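Local atomic coordinates of vesicular integral-membrane protein VIP36 (PDB entry 2DUR), a protein that acts as a calcium-dependent lectin of the early secretory pathway, binding high-mannose glycans through this lumenal domain and helping to transport and sort the glycoproteins that carry them. Residues V178-E183 with E187-I192; W64-H69 with Y203-S208; A110-T115 with L138-S143. One frame throughout, in Å; residues are numbered along the deposited sequence.

Contact 1 of 3, residues V178-E183 with E187-I192; sequences VMTDLE and EWKNCI
Met179 turns its CG anti to its carbonyl carbon (chi1 -53°) and bends at chi3, which carries CE over one face of Trp188, 4.3 Å from the centroid of the five-membered ring. This Met-aromatic contact, with a CH-pi component, sits on a beta hairpin of the lectin sandwich that contains a classic bulge. A flexible thioether suits the place because its methyl can settle on the indole while SD lies against Trp188 CB. Farther along the indole, CZ3 meets Asp181 CB at 3.8 Å.

Thr180 and Lys189 form a hydrogen-bonded antiparallel pair, with Thr180 N to Lys189 O at 2.9 Å and Lys189 N to Thr180 O at 2.8 Å. One water joins Thr180 OG1 to Asn190 O. At the bulge Val178 O accepts from both Cys191 N and Ile192 N, the second bond being the straighter at 172°. The extra residue, Cys191, is disulfide-bonded to Cys154, while beta-branched Val178 and Ile192 lie side by side in the buried interior near Val131. Ile192 O takes two donors from opposite faces of its plane: Val178 N at 2.8 Å and Asn190 ND2 at 3.0 Å.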
loop_
_atom_site.group_PDB
_atom_site.type_symbol
_atom_site.label_atom_id
_atom_site.label_comp_id
_atom_site.label_asym_id
_atom_site.label_seq_id
_atom_site.Cartn_x
_atom_site.Cartn_y
_atom_site.Cartn_z
ATOM N N VAL A 178 4.148 -10.040 2.201
ATOM C CA VAL A 178 4.049 -9.267 0.962
ATOM C C VAL A 178 4.715 -10.076 -0.134
ATOM O O VAL A 178 5.860 -10.511 0.031
ATOM C CB VAL A 178 4.764 -7.888 1.102
ATOM C CG1 VAL A 178 4.613 -7.082 -0.180
ATOM C CG2 VAL A 178 4.202 -7.124 2.302
ATOM N N MET A 179 3.991 -10.294 -1.237
ATOM C CA MET A 179 4.503 -11.052 -2.383
ATOM C C MET A 179 4.353 -10.224 -3.653
ATOM O O MET A 179 3.526 -9.329 -3.708
ATOM C CB MET A 179 3.742 -12.371 -2.514
ATOM C CG MET A 179 3.751 -13.161 -1.226
ATOM S SD MET A 179 2.802 -14.692 -1.295
ATOM C CE MET A 179 1.123 -14.058 -1.355
ATOM N N THR A 180 5.142 -10.541 -4.672
ATOM C CA THR A 180 5.077 -9.785 -5.918
ATOM C C THR A 180 4.809 -10.741 -7.084
ATOM O O THR A 180 5.119 -11.946 -7.009
ATOM C CB THR A 180 6.383 -9.029 -6.184
ATOM O OG1 THR A 180 7.461 -9.950 -6.303
ATOM C CG2 THR A 180 6.720 -8.052 -5.028
ATOM N N ASP A 181 4.247 -10.179 -8.149
ATOM C CA ASP A 181 4.092 -10.898 -9.431
ATOM C C ASP A 181 4.502 -9.911 -10.511
ATOM O O ASP A 181 3.677 -9.151 -11.002
ATOM C CB ASP A 181 2.660 -11.402 -9.596
ATOM C CG ASP A 181 2.373 -11.978 -11.005
ATOM O OD1 ASP A 181 3.312 -12.164 -11.804
ATOM O OD2 ASP A 181 1.176 -12.185 -11.279
ATOM N N LEU A 182 5.788 -9.923 -10.831
ATOM C CA LEU A 182 6.383 -8.903 -11.700
ATOM C C LEU A 182 7.003 -9.422 -12.990
ATOM O O LEU A 182 7.377 -8.618 -13.842
ATOM C CB LEU A 182 7.447 -8.100 -10.944
ATOM C CG LEU A 182 7.077 -7.570 -9.552
ATOM C CD1 LEU A 182 8.330 -7.010 -8.873
ATOM C CD2 LEU A 182 5.959 -6.539 -9.609
ATOM N N GLU A 183 7.074 -10.746 -13.128
ATOM C CA GLU A 183 7.864 -11.416 -14.176
ATOM C C GLU A 183 7.012 -12.144 -15.213
ATOM O O GLU A 183 7.557 -12.898 -16.046
ATOM C CB GLU A 183 8.832 -12.419 -13.535
ATOM C CG GLU A 183 9.840 -11.833 -12.567
ATOM C CD GLU A 183 10.566 -10.619 -13.110
ATOM O OE1 GLU A 183 10.952 -10.607 -14.306
ATOM O OE2 GLU A 183 10.767 -9.660 -12.328
ATOM N N GLU A 187 2.647 -15.992 -10.783
ATOM C CA GLU A 187 3.189 -16.610 -9.578
ATOM C C GLU A 187 3.464 -15.512 -8.568
ATOM O O GLU A 187 3.965 -14.469 -8.968
ATOM C CB GLU A 187 4.534 -17.166 -9.965
ATOM C CG GLU A 187 5.162 -18.143 -9.088
ATOM C CD GLU A 187 6.165 -18.920 -9.908
ATOM O OE1 GLU A 187 7.315 -18.459 -10.034
ATOM O OE2 GLU A 187 5.760 -19.948 -10.506
ATOM N N TRP A 188 3.145 -15.768 -7.300
ATOM C CA TRP A 188 3.532 -14.866 -6.193
ATOM C C TRP A 188 4.928 -15.237 -5.691
ATOM O O TRP A 188 5.142 -16.358 -5.242
ATOM C CB TRP A 188 2.558 -14.975 -5.035
ATOM C CG TRP A 188 1.159 -14.476 -5.303
ATOM C CD1 TRP A 188 0.001 -15.193 -5.208
ATOM C CD2 TRP A 188 0.780 -13.149 -5.684
ATOM N NE1 TRP A 188 -1.080 -14.399 -5.501
ATOM C CE2 TRP A 188 -0.630 -13.138 -5.805
ATOM C CE3 TRP A 188 1.497 -11.969 -5.935
ATOM C CZ2 TRP A 188 -1.343 -11.989 -6.182
ATOM C CZ3 TRP A 188 0.792 -10.834 -6.320
ATOM C CH2 TRP A 188 -0.612 -10.849 -6.428
ATOM N N LYS A 189 5.864 -14.292 -5.737
ATOM C CA LYS A 189 7.216 -14.488 -5.236
ATOM C C LYS A 189 7.361 -13.756 -3.905
ATOM O O LYS A 189 6.905 -12.626 -3.782
ATOM C CB LYS A 189 8.208 -13.908 -6.249
ATOM C CG LYS A 189 9.666 -13.952 -5.823
ATOM C CD LYS A 189 10.515 -13.044 -6.699
ATOM C CE LYS A 189 12.017 -13.301 -6.550
ATOM N NZ LYS A 189 12.417 -14.014 -5.296
ATOM N N ASN A 190 8.002 -14.377 -2.922
ATOM C CA ASN A 190 8.045 -13.723 -1.627
ATOM C C ASN A 190 8.895 -12.457 -1.634
ATOM O O ASN A 190 9.905 -12.355 -2.335
ATOM C CB ASN A 190 8.492 -14.652 -0.505
ATOM C CG ASN A 190 8.336 -13.994 0.866
ATOM O OD1 ASN A 190 9.332 -13.781 1.566
ATOM N ND2 ASN A 190 7.099 -13.588 1.218
ATOM N N CYS A 191 8.473 -11.493 -0.828
ATOM C CA CYS A 191 9.207 -10.254 -0.644
ATOM C C CYS A 191 9.472 -10.077 0.859
ATOM O O CYS A 191 10.622 -9.993 1.294
ATOM C CB CYS A 191 8.431 -9.080 -1.247
ATOM S SG CYS A 191 9.185 -7.470 -0.929
ATOM N N ILE A 192 8.389 -10.094 1.621
ATOM C CA ILE A 192 8.416 -9.914 3.068
ATOM C C ILE A 192 7.554 -11.012 3.685
ATOM O O ILE A 192 6.474 -11.339 3.168
ATOM C CB ILE A 192 7.819 -8.537 3.436
ATOM C CG1 ILE A 192 8.699 -7.413 2.890
ATOM C CG2 ILE A 192 7.546 -8.441 4.962
ATOM C CD1 ILE A 192 7.893 -6.088 2.731
HETATM O O HOH W 1 9.410 -10.217 -4.486
#

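Contact 2 of 3, residues W64-H69 with Y203-S208; sequences WEMHVH and YYFGAS
Phe205 drives the edge of its ring into the face of the Trp64 indole, with CZ lying 3.6 Å above the indole plane and over its centre. It is a T-shaped pair in the core of the legume-lectin-like beta sandwich: Trp64 and Met66 come from strand 64-73 of one sheet, Phe205 from strand 204-211 of the other. The ring planes stand at 89°, and the centroids of the Phe205 ring and the six-membered ring of Trp64 are 4.9 Å apart. Phe205 CE1 reaches the outer end of the indole, 3.8 Å from Trp64 CH2, whereas CZ rests over the bond shared by the two indole rings. In this arrangement the weakly positive ring hydrogens of phenylalanine meet the electron-rich face of tryptophan.

Trp64 attains this position with its CG between the backbone N and the carbonyl carbon (chi1 49°), a setting that lays the broad indole beneath the incoming ring.

Met66 approaches the same phenylalanine over a face. Its chain bends at both chi2 and chi3, bringing Met66 CE over the Phe205 ring, displaced toward the rim and 3.7 Å from its centroid. An unbranched, pliable side chain is well suited to this place, for it can curl until its last carbon fits against a flat neighbour. Phe205 is thus held by two kinds of contact, edge to the indole and face to the methyl, all between buried side chains. Leu225 touches both Met66 and Phe205, and Tyr89 meets the rings of both Trp64 and Phe205. The tightest approach is Met66 CE to Phe205 CG, at 3.5 Å.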
loop_
_atom_site.group_PDB
_atom_site.type_symbol
_atom_site.label_atom_id
_atom_site.label_comp_id
_atom_site.label_asym_id
_atom_site.label_seq_id
_atom_site.Cartn_x
_atom_site.Cartn_y
_atom_site.Cartn_z
ATOM N N TRP A 64 -7.161 -11.102 6.121
ATOM C CA TRP A 64 -7.429 -10.604 4.777
ATOM C C TRP A 64 -6.223 -10.659 3.866
ATOM O O TRP A 64 -5.069 -10.799 4.315
ATOM C CB TRP A 64 -8.003 -9.186 4.833
ATOM C CG TRP A 64 -7.241 -8.209 5.705
ATOM C CD1 TRP A 64 -7.554 -7.838 6.972
ATOM C CD2 TRP A 64 -6.050 -7.483 5.354
ATOM N NE1 TRP A 64 -6.652 -6.917 7.443
ATOM C CE2 TRP A 64 -5.719 -6.673 6.469
ATOM C CE3 TRP A 64 -5.253 -7.418 4.207
ATOM C CZ2 TRP A 64 -4.598 -5.820 6.474
ATOM C CZ3 TRP A 64 -4.119 -6.580 4.209
ATOM C CH2 TRP A 64 -3.820 -5.785 5.334
ATOM N N GLU A 65 -6.490 -10.567 2.566
ATOM C CA GLU A 65 -5.409 -10.514 1.611
ATOM C C GLU A 65 -5.818 -9.550 0.529
ATOM O O GLU A 65 -6.883 -9.726 -0.080
ATOM C CB GLU A 65 -5.117 -11.895 1.002
ATOM C CG GLU A 65 -3.925 -11.902 0.059
ATOM C CD GLU A 65 -3.469 -13.318 -0.307
ATOM O OE1 GLU A 65 -3.283 -13.608 -1.505
ATOM O OE2 GLU A 65 -3.308 -14.153 0.619
ATOM N N MET A 66 -4.993 -8.521 0.332
ATOM C CA MET A 66 -5.231 -7.503 -0.707
ATOM C C MET A 66 -4.340 -7.746 -1.921
ATOM O O MET A 66 -3.128 -7.896 -1.802
ATOM C CB MET A 66 -4.934 -6.094 -0.138
ATOM C CG MET A 66 -5.157 -4.959 -1.170
ATOM S SD MET A 66 -6.913 -4.654 -1.478
ATOM C CE MET A 66 -7.336 -3.486 -0.185
ATOM N N HIS A 67 -4.942 -7.807 -3.113
ATOM C CA HIS A 67 -4.167 -7.907 -4.327
ATOM C C HIS A 67 -4.245 -6.600 -5.085
ATOM O O HIS A 67 -5.331 -6.099 -5.354
ATOM C CB HIS A 67 -4.710 -9.001 -5.245
ATOM C CG HIS A 67 -4.595 -10.369 -4.667
ATOM N ND1 HIS A 67 -5.107 -11.484 -5.298
ATOM C CD2 HIS A 67 -4.041 -10.804 -3.512
ATOM C CE1 HIS A 67 -4.866 -12.550 -4.552
ATOM N NE2 HIS A 67 -4.218 -12.167 -3.466
ATOM N N VAL A 68 -3.100 -6.053 -5.431
ATOM C CA VAL A 68 -3.081 -4.740 -6.107
ATOM C C VAL A 68 -2.466 -4.903 -7.467
ATOM O O VAL A 68 -1.328 -5.319 -7.592
ATOM C CB VAL A 68 -2.277 -3.685 -5.267
ATOM C CG1 VAL A 68 -2.323 -2.303 -5.931
ATOM C CG2 VAL A 68 -2.835 -3.613 -3.875
ATOM N N HIS A 69 -3.236 -4.578 -8.504
ATOM C CA HIS A 69 -2.686 -4.494 -9.829
ATOM C C HIS A 69 -2.349 -3.007 -10.050
ATOM O O HIS A 69 -3.252 -2.168 -10.069
ATOM C CB HIS A 69 -3.745 -4.977 -10.828
ATOM C CG HIS A 69 -3.322 -4.876 -12.255
ATOM N ND1 HIS A 69 -4.197 -5.101 -13.297
ATOM C CD2 HIS A 69 -2.136 -4.561 -12.819
ATOM C CE1 HIS A 69 -3.559 -4.948 -14.441
ATOM N NE2 HIS A 69 -2.309 -4.618 -14.185
ATOM N N TYR A 203 -9.690 -0.112 10.554
ATOM C CA TYR A 203 -8.851 0.845 9.820
ATOM C C TYR A 203 -9.281 0.913 8.341
ATOM O O TYR A 203 -10.094 0.096 7.883
ATOM C CB TYR A 203 -7.368 0.456 9.964
ATOM C CG TYR A 203 -6.681 0.947 11.234
ATOM C CD1 TYR A 203 -7.400 1.498 12.286
ATOM C CD2 TYR A 203 -5.275 0.833 11.372
ATOM C CE1 TYR A 203 -6.749 1.957 13.452
ATOM C CE2 TYR A 203 -4.621 1.259 12.524
ATOM C CZ TYR A 203 -5.352 1.842 13.555
ATOM O OH TYR A 203 -4.689 2.262 14.682
ATOM N N TYR A 204 -8.734 1.883 7.599
ATOM C CA TYR A 204 -9.089 2.124 6.197
ATOM C C TYR A 204 -8.020 1.700 5.221
ATOM O O TYR A 204 -6.837 1.983 5.434
ATOM C CB TYR A 204 -9.345 3.641 5.975
ATOM C CG TYR A 204 -10.514 4.162 6.737
ATOM C CD1 TYR A 204 -10.344 4.729 7.992
ATOM C CD2 TYR A 204 -11.812 4.101 6.194
ATOM C CE1 TYR A 204 -11.430 5.203 8.711
ATOM C CE2 TYR A 204 -12.899 4.566 6.912
ATOM C CZ TYR A 204 -12.700 5.121 8.172
ATOM O OH TYR A 204 -13.768 5.601 8.899
ATOM N N PHE A 205 -8.413 1.041 4.129
ATOM C CA PHE A 205 -7.474 0.819 3.046
ATOM C C PHE A 205 -7.354 2.074 2.192
ATOM O O PHE A 205 -8.343 2.748 1.904
ATOM C CB PHE A 205 -7.885 -0.362 2.160
ATOM C CG PHE A 205 -7.703 -1.686 2.847
ATOM C CD1 PHE A 205 -6.426 -2.193 3.004
ATOM C CD2 PHE A 205 -8.801 -2.388 3.357
ATOM C CE1 PHE A 205 -6.214 -3.408 3.640
ATOM C CE2 PHE A 205 -8.601 -3.624 4.008
ATOM C CZ PHE A 205 -7.305 -4.116 4.142
ATOM N N GLY A 206 -6.134 2.356 1.794
ATOM C CA GLY A 206 -5.856 3.508 0.912
ATOM C C GLY A 206 -4.632 3.262 0.054
ATOM O O GLY A 206 -3.866 2.318 0.280
ATOM N N ALA A 207 -4.440 4.108 -0.962
ATOM C CA ALA A 207 -3.215 4.047 -1.761
ATOM C C ALA A 207 -2.888 5.492 -2.103
ATOM O O ALA A 207 -3.795 6.310 -2.280
ATOM C CB ALA A 207 -3.395 3.216 -3.061
ATOM N N SER A 208 -1.596 5.788 -2.182
ATOM C CA SER A 208 -1.164 7.127 -2.537
ATOM C C SER A 208 0.146 7.094 -3.294
ATOM O O SER A 208 0.865 6.086 -3.340
ATOM C CB SER A 208 -1.064 8.007 -1.272
ATOM O OG SER A 208 -0.039 7.516 -0.412
#

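Contact 3 of 3, residues A110-T115 with L138-S143; sequences AIFLDT and LSYDHS. With CA (calcium ion), chain E; MAN (alpha-D-mannopyranose), chain C.
Phe112, midway along strand 109-114, runs antiparallel alongside Tyr140, and the two rings meet obliquely with planes at 50° and Phe112 CE2 3.5 Å from Tyr140 CD1. Two residues on, Asp114 sends its carboxylate to the calcium ion of this L-type lectin site. With CG anti to the backbone N (chi1 -174°), it grips the metal through both oxygens, OD1 and OD2 each lying 2.5 Å from the calcium, as befits a short acidic side chain.

Tyrosine suits the facing loop because its ring packs on Phe112 while its hydroxyl works in the water network. One water donates to Asp114 OD1 and hydrogen-bonds to Tyr140 OH at 2.7 Å. A second hydrogen-bonds to the same hydroxyl, donates to His142 O and is itself a calcium ligand, 2.4 Å from the metal. His142 turns an edge of its ring to the sugar: its NE2 donates to mannose O4 over 2.8 Å, nearly straight at 174°, with O4 in the imidazole plane. A further water and Tyr116, Asn118 and Asp145 complete the calcium site.

Strand 109-114 runs between strands 84-90 and 128-135, and the loop carrying Tyr140 and His142 follows strand 128-135.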
loop_
_atom_site.group_PDB
_atom_site.type_symbol
_atom_site.label_atom_id
_atom_site.label_comp_id
_atom_site.label_asym_id
_atom_site.label_seq_id
_atom_site.Cartn_x
_atom_site.Cartn_y
_atom_site.Cartn_z
ATOM N N ALA A 110 1.914 0.624 6.655
ATOM C CA ALA A 110 2.286 1.120 5.316
ATOM C C ALA A 110 3.106 0.089 4.590
ATOM O O ALA A 110 3.952 -0.574 5.190
ATOM C CB ALA A 110 3.102 2.411 5.427
ATOM N N ILE A 111 2.828 -0.067 3.291
ATOM C CA ILE A 111 3.697 -0.800 2.402
ATOM C C ILE A 111 4.171 0.234 1.373
ATOM O O ILE A 111 3.364 0.812 0.618
ATOM C CB ILE A 111 2.983 -1.996 1.716
ATOM C CG1 ILE A 111 2.251 -2.875 2.766
ATOM C CG2 ILE A 111 3.985 -2.801 0.855
ATOM C CD1 ILE A 111 0.789 -2.525 2.961
ATOM N N PHE A 112 5.478 0.464 1.339
ATOM C CA PHE A 112 6.036 1.472 0.434
ATOM C C PHE A 112 6.671 0.796 -0.759
ATOM O O PHE A 112 7.446 -0.133 -0.586
ATOM C CB PHE A 112 7.148 2.246 1.147
ATOM C CG PHE A 112 6.713 2.940 2.402
ATOM C CD1 PHE A 112 5.566 3.734 2.427
ATOM C CD2 PHE A 112 7.453 2.772 3.567
ATOM C CE1 PHE A 112 5.179 4.403 3.602
ATOM C CE2 PHE A 112 7.109 3.460 4.726
ATOM C CZ PHE A 112 5.960 4.246 4.752
ATOM N N LEU A 113 6.411 1.323 -1.958
ATOM C CA LEU A 113 7.070 0.865 -3.191
ATOM C C LEU A 113 7.887 2.085 -3.637
ATOM O O LEU A 113 7.372 2.983 -4.320
ATOM C CB LEU A 113 6.011 0.495 -4.236
ATOM C CG LEU A 113 5.244 -0.810 -4.001
ATOM C CD1 LEU A 113 4.198 -0.604 -2.944
ATOM C CD2 LEU A 113 4.573 -1.247 -5.301
ATOM N N ASP A 114 9.136 2.136 -3.181
ATOM C CA ASP A 114 9.990 3.332 -3.304
ATOM C C ASP A 114 10.899 3.151 -4.519
ATOM O O ASP A 114 11.661 2.197 -4.569
ATOM C CB ASP A 114 10.815 3.461 -2.002
ATOM C CG ASP A 114 11.644 4.744 -1.931
ATOM O OD1 ASP A 114 12.153 5.083 -0.824
ATOM O OD2 ASP A 114 11.784 5.424 -2.969
ATOM N N THR A 115 10.831 4.070 -5.490
ATOM C CA THR A 115 11.566 3.923 -6.734
ATOM C C THR A 115 12.816 4.797 -6.848
ATOM O O THR A 115 13.533 4.719 -7.833
ATOM C CB THR A 115 10.684 4.278 -7.939
ATOM O OG1 THR A 115 10.260 5.632 -7.802
ATOM C CG2 THR A 115 9.430 3.372 -8.038
ATOM N N LEU A 138 6.154 7.650 15.005
ATOM C CA LEU A 138 7.260 7.555 14.069
ATOM C C LEU A 138 7.081 8.457 12.851
ATOM O O LEU A 138 5.973 8.617 12.312
ATOM C CB LEU A 138 7.422 6.087 13.595
ATOM C CG LEU A 138 7.475 5.065 14.748
ATOM C CD1 LEU A 138 7.710 3.691 14.122
ATOM C CD2 LEU A 138 8.587 5.402 15.725
ATOM N N SER A 139 8.192 9.007 12.389
ATOM C CA SER A 139 8.213 9.767 11.173
ATOM C C SER A 139 8.998 8.953 10.131
ATOM O O SER A 139 10.077 8.434 10.418
ATOM C CB SER A 139 8.914 11.117 11.393
ATOM O OG SER A 139 9.148 11.771 10.153
ATOM N N TYR A 140 8.459 8.872 8.920
ATOM C CA TYR A 140 9.176 8.275 7.808
ATOM C C TYR A 140 10.215 9.277 7.329
ATOM O O TYR A 140 9.860 10.382 6.899
ATOM C CB TYR A 140 8.178 7.949 6.700
ATOM C CG TYR A 140 8.811 7.491 5.414
ATOM C CD1 TYR A 140 9.276 6.169 5.280
ATOM C CD2 TYR A 140 8.906 8.357 4.319
ATOM C CE1 TYR A 140 9.833 5.733 4.095
ATOM C CE2 TYR A 140 9.468 7.935 3.121
ATOM C CZ TYR A 140 9.928 6.630 3.017
ATOM O OH TYR A 140 10.500 6.166 1.860
ATOM N N ASP A 141 11.488 8.917 7.448
ATOM C CA ASP A 141 12.549 9.832 7.022
ATOM C C ASP A 141 12.744 9.687 5.515
ATOM O O ASP A 141 13.461 8.800 5.059
ATOM C CB ASP A 141 13.858 9.539 7.745
ATOM C CG ASP A 141 14.945 10.548 7.401
ATOM O OD1 ASP A 141 15.999 10.534 8.083
ATOM O OD2 ASP A 141 14.725 11.375 6.466
ATOM N N HIS A 142 12.059 10.543 4.762
ATOM C CA HIS A 142 12.010 10.400 3.294
ATOM C C HIS A 142 13.401 10.508 2.691
ATOM O O HIS A 142 13.776 9.763 1.786
ATOM C CB HIS A 142 11.066 11.451 2.711
ATOM C CG HIS A 142 11.056 11.460 1.215
ATOM N ND1 HIS A 142 10.272 10.603 0.472
ATOM C CD2 HIS A 142 11.776 12.177 0.323
ATOM C CE1 HIS A 142 10.491 10.813 -0.814
ATOM N NE2 HIS A 142 11.405 11.756 -0.931
ATOM N N SER A 143 14.200 11.418 3.239
ATOM C CA SER A 143 15.561 11.621 2.737
ATOM C C SER A 143 16.486 10.402 2.889
ATOM O O SER A 143 17.527 10.330 2.220
ATOM C CB SER A 143 16.183 12.828 3.442
ATOM O OG SER A 143 16.601 12.489 4.757
HETATM CA CA CA E . 13.051 7.219 -1.787
HETATM C C1 MAN C . 12.854 16.657 -4.333
HETATM C C2 MAN C . 12.302 16.340 -2.945
HETATM C C3 MAN C . 12.563 14.871 -2.581
HETATM C C4 MAN C . 12.117 13.919 -3.701
HETATM C C5 MAN C . 12.882 14.316 -4.952
HETATM C C6 MAN C . 12.581 13.381 -6.125
HETATM O O1 MAN C . 14.265 16.847 -4.271
HETATM O O2 MAN C . 10.914 16.568 -2.954
HETATM O O3 MAN C . 11.918 14.559 -1.355
HETATM O O4 MAN C . 12.372 12.566 -3.393
HETATM O O5 MAN C . 12.473 15.640 -5.261
HETATM O O6 MAN C . 11.246 13.553 -6.551
HETATM O O HOH W 2 11.465 3.696 1.319
HETATM O O HOH W 3 11.953 8.008 0.248
HETATM O O HOH W 4 11.363 8.256 -3.209
#

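From the N terminus, the first of these segments along the chain is 64-69, whose partner 203-208 comes much later; contact 2 therefore closes the longest loop and packs one sheet of the sandwich against the other. Contacts 3 and 1 both fall within that loop, one after the other. Contact 3 ties strand 109-114 to the loop after strand 128-135, at the calcium and mannose site. Contact 1 then closes a short hairpin between strands 175-181 and 189-198, just before the chain enters strand 204-211. Contacts 1 and 2 meet where Trp188 packs on His67, whereas contact 3 touches neither, its centre about 16 Å from that of contact 2.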